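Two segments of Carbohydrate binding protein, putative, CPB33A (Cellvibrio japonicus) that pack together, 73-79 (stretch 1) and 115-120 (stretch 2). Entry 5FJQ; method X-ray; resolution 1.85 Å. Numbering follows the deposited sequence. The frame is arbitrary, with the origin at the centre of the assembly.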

ATOM      1  N   MET A  73       6.660   4.854  -7.317  1.00 13.20           N
ATOM      2  CA  MET A  73       5.613   4.774  -6.283  1.00 13.75           C
ATOM      3  C   MET A  73       5.845   5.660  -5.074  1.00 13.23           C
ATOM      4  O   MET A  73       4.866   5.937  -4.332  1.00 12.43           O
ATOM      5  N   ASP A  74       7.084   6.174  -4.933  1.00 14.61           N
ATOM      6  CA  ASP A  74       7.465   6.946  -3.774  1.00 16.12           C
ATOM      7  C   ASP A  74       7.263   8.435  -3.942  1.00 17.99           C
ATOM      8  O   ASP A  74       7.592   9.226  -3.008  1.00 20.48           O
ATOM      9  N   LEU A  75       6.801   8.834  -5.125  1.00 17.85           N
ATOM     10  CA  LEU A  75       6.701  10.292  -5.476  1.00 20.03           C
ATOM     11  C   LEU A  75       5.528  10.940  -4.713  1.00 22.55           C
ATOM     12  O   LEU A  75       4.478  10.342  -4.684  1.00 24.58           O
ATOM     13  N   ALA A  76       5.722  12.122  -4.103  1.00 24.32           N
ATOM     14  CA  ALA A  76       4.638  12.949  -3.519  1.00 24.32           C
ATOM     15  C   ALA A  76       3.819  13.655  -4.622  1.00 23.01           C
ATOM     16  O   ALA A  76       4.322  14.496  -5.337  1.00 25.50           O
ATOM     17  N   ARG A  77       2.563  13.296  -4.793  1.00 23.67           N
ATOM     18  CA  ARG A  77       1.731  13.893  -5.831  1.00 23.03           C
ATOM     19  C   ARG A  77       0.351  13.961  -5.277  1.00 22.74           C
ATOM     20  O   ARG A  77      -0.015  13.096  -4.517  1.00 22.21           O
ATOM     21  N   ASN A  78      -0.383  15.018  -5.622  1.00 23.48           N
ATOM     22  CA  ASN A  78      -1.788  15.189  -5.200  1.00 23.70           C
ATOM     23  C   ASN A  78      -2.658  14.735  -6.342  1.00 21.46           C
ATOM     24  O   ASN A  78      -3.879  15.009  -6.353  1.00 24.70           O
ATOM     25  N   ASP A  79      -2.062  14.053  -7.311  1.00 20.11           N
ATOM     26  CA  ASP A  79      -2.869  13.618  -8.488  1.00 20.02           C
ATOM     27  C   ASP A  79      -2.819  12.110  -8.748  1.00 20.35           C
ATOM     28  O   ASP A  79      -3.223  11.610  -9.850  1.00 22.18           O
ATOM     29  N   ASP A 115      -0.672  17.058   2.845  1.00 26.70           N
ATOM     30  CA  ASP A 115      -0.559  17.890   1.632  1.00 27.86           C
ATOM     31  C   ASP A 115       0.271  17.308   0.489  1.00 28.43           C
ATOM     32  O   ASP A 115       0.551  18.021  -0.440  1.00 30.19           O
ATOM     33  N   HIS A 116       0.691  16.046   0.561  1.00 25.72           N
ATOM     34  CA  HIS A 116       1.298  15.373  -0.601  1.00 27.24           C
ATOM     35  C   HIS A 116       2.524  16.050  -1.131  1.00 28.63           C
ATOM     36  O   HIS A 116       2.815  15.940  -2.324  1.00 28.93           O
ATOM     37  N   SER A 117       3.236  16.759  -0.250  1.00 30.37           N
ATOM     38  CA  SER A 117       4.350  17.558  -0.688  1.00 29.83           C
ATOM     39  C   SER A 117       5.690  16.855  -0.484  1.00 27.80           C
ATOM     40  O   SER A 117       6.642  17.158  -1.176  1.00 26.12           O
ATOM     41  N   GLN A 118       5.737  15.907   0.455  1.00 24.48           N
ATOM     42  CA  GLN A 118       6.921  15.087   0.709  1.00 25.74           C
ATOM     43  C   GLN A 118       6.555  13.620   0.522  1.00 21.62           C
ATOM     44  O   GLN A 118       5.418  13.233   0.810  1.00 21.23           O
ATOM     45  N   PRO A 119       7.521  12.785   0.124  1.00 20.84           N
ATOM     46  CA  PRO A 119       7.299  11.337   0.268  1.00 20.21           C
ATOM     47  C   PRO A 119       6.879  10.882   1.668  1.00 22.07           C
ATOM     48  O   PRO A 119       7.116  11.534   2.711  1.00 22.32           O
ATOM     49  N   LEU A 120       6.189   9.768   1.637  1.00 22.45           N
ATOM     50  CA  LEU A 120       5.433   9.244   2.775  1.00 23.24           C
ATOM     51  C   LEU A 120       6.458   8.782   3.826  1.00 22.89           C
ATOM     52  O   LEU A 120       7.446   8.144   3.467  1.00 22.67           O
TER

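Packing of residues 73-79 against 115-120, two segments of one chain, irregular apart from a 3-10 segment at 73-74, that bury 271 Å² between them without a direct hydrogen bond; van der Waals contacts, many of them to backbone atoms, and two bridging waters join them. The CA-to-CB bond of Asp115 (chi1 p) points away from stretch 1, and the residue serves its own segment: its OD1 accepts a very short hydrogen bond from Ser117 OG (2.4 Å) and a longer one from Ser117 N (3.3 Å), linking Asp115 and Ser117 within the segment. His116, with a positive phi of 59°, directs its CB toward stretch 1 and adopts chi1 m, chi2 -80°. Its CB lies 3.9 Å from Asn78 N and 4.2 Å from Asn78 CB, while the Asn78 side chain (chi1 p) leads away at its end. The imidazole sits obliquely to Asn78 CA and Arg77 O; His116 ND1 is 3.4 Å from Arg77 O, but the angle is too poor for a hydrogen bond. Water 2 makes the link instead, hydrogen-bonded to His116 ND1 (3.0 Å) and accepting from Arg77 N (3.0 Å), whereas His116 NE2 is satisfied elsewhere in the structure. Arg77 (m, t, p) has its CA-to-CB bond directed away and forms a salt bridge with Asp79, NH2 to OD2 2.8 Å, reinforced by NE to OD1 at 2.8 Å. Ser117 (chi1 p) and Gln118 (m, m) also direct their CA-to-CB bonds away, so here stretch 2 offers backbone to Ala76. The Ala76 methyl points in, with CB 3.1 Å from His116 O, 3.6 Å from Ser117 C and 3.4 Å from Gln118 C. Pro119, C-gamma exo, continues this surface: its CD is 4.0 Å from Ala76 CB, and its CB is 3.3 Å from Asp74 O. Leu120 (t, p) does not touch stretch 1 directly, but its N donates to water 1 (2.9 Å), which in turn donates to Asp74 O (2.8 Å).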

ATOM      1  CB  MET A  73       5.315   3.307  -5.853  1.00 15.79           C
ATOM      2  CG  MET A  73       4.874   2.376  -6.997  1.00 17.42           C
ATOM      3  SD  MET A  73       3.307   2.882  -7.730  1.00 19.71           S
ATOM      4  CE  MET A  73       3.886   3.859  -9.107  1.00 18.95           C
ATOM      5  CB  ASP A  74       8.893   6.638  -3.421  1.00 15.14           C
ATOM      6  CG  ASP A  74       9.066   5.230  -2.813  1.00 17.54           C
ATOM      7  OD1 ASP A  74       8.186   4.786  -2.049  1.00 17.32           O
ATOM      8  OD2 ASP A  74      10.071   4.548  -3.063  1.00 16.91           O
ATOM      9  CB  LEU A  75       6.482  10.433  -6.987  1.00 21.01           C
ATOM     10  CG  LEU A  75       7.699   9.984  -7.821  1.00 19.69           C
ATOM     11  CD1 LEU A  75       7.472  10.135  -9.311  1.00 20.17           C
ATOM     12  CD2 LEU A  75       8.978  10.649  -7.403  1.00 20.37           C
ATOM     13  CB  ALA A  76       5.259  13.982  -2.573  1.00 23.54           C
ATOM     14  CB  ARG A  77       1.774  13.035  -7.072  1.00 21.41           C
ATOM     15  CG  ARG A  77       3.191  13.049  -7.662  1.00 20.18           C
ATOM     16  CD  ARG A  77       3.255  12.314  -8.966  1.00 20.89           C
ATOM     17  NE  ARG A  77       2.416  12.974  -9.969  1.00 20.41           N
ATOM     18  CZ  ARG A  77       2.855  13.813 -10.917  1.00 20.22           C
ATOM     19  NH1 ARG A  77       4.132  14.095 -11.050  1.00 20.32           N
ATOM     20  NH2 ARG A  77       2.000  14.333 -11.801  1.00 21.03           N
ATOM     21  CB  ASN A  78      -2.091  16.664  -4.899  1.00 24.39           C
ATOM     22  CG  ASN A  78      -1.675  17.609  -6.046  1.00 29.32           C
ATOM     23  OD1 ASN A  78      -1.175  17.190  -7.105  1.00 32.61           O
ATOM     24  ND2 ASN A  78      -1.868  18.912  -5.825  1.00 31.04           N
ATOM     25  CB  ASP A  79      -2.472  14.391  -9.724  1.00 21.00           C
ATOM     26  CG  ASP A  79      -1.102  13.993 -10.228  1.00 22.21           C
ATOM     27  OD1 ASP A  79      -0.356  13.343  -9.455  1.00 21.23           O
ATOM     28  OD2 ASP A  79      -0.776  14.328 -11.381  1.00 19.74           O
ATOM     29  CB  ASP A 115      -0.072  19.319   1.982  1.00 26.83           C
ATOM     30  CG  ASP A 115       1.419  19.387   2.328  1.00 28.71           C
ATOM     31  OD1 ASP A 115       2.131  18.356   2.372  1.00 26.56           O
ATOM     32  OD2 ASP A 115       1.896  20.505   2.561  1.00 29.69           O
ATOM     33  CB  HIS A 116       0.237  15.251  -1.728  1.00 25.26           C
ATOM     34  CG  HIS A 116      -0.923  14.454  -1.297  1.00 23.78           C
ATOM     35  ND1 HIS A 116      -0.889  13.074  -1.283  1.00 22.82           N
ATOM     36  CD2 HIS A 116      -2.085  14.823  -0.711  1.00 23.99           C
ATOM     37  CE1 HIS A 116      -2.020  12.633  -0.762  1.00 28.45           C
ATOM     38  NE2 HIS A 116      -2.764  13.673  -0.418  1.00 25.05           N
ATOM     39  CB  SER A 117       4.327  18.918   0.014  1.00 32.44           C
ATOM     40  OG  SER A 117       4.325  18.734   1.410  1.00 31.94           O
ATOM     41  CB  GLN A 118       7.378  15.230   2.177  1.00 26.85           C
ATOM     42  CG  GLN A 118       7.483  16.639   2.702  1.00 37.37           C
ATOM     43  CD  GLN A 118       8.259  17.528   1.757  1.00 43.48           C
ATOM     44  OE1 GLN A 118       9.275  17.113   1.190  1.00 51.06           O
ATOM     45  NE2 GLN A 118       7.779  18.756   1.568  1.00 51.36           N
ATOM     46  CB  PRO A 119       8.603  10.711  -0.234  1.00 19.77           C
ATOM     47  CG  PRO A 119       9.027  11.707  -1.275  1.00 23.08           C
ATOM     48  CD  PRO A 119       8.703  13.062  -0.710  1.00 21.07           C
ATOM     49  CB  LEU A 120       4.589   8.046   2.271  1.00 20.39           C
ATOM     50  CG  LEU A 120       3.695   7.386   3.347  1.00 21.36           C
ATOM     51  CD1 LEU A 120       2.731   8.443   3.836  1.00 18.76           C
ATOM     52  CD2 LEU A 120       2.977   6.189   2.772  1.00 20.00           C
TER
HETATM   53  O   HOH W   1       5.946   8.398  -0.863  1.00 19.57           O
HETATM   54  O   HOH W   2       1.498  11.734  -2.501  1.00 20.78           O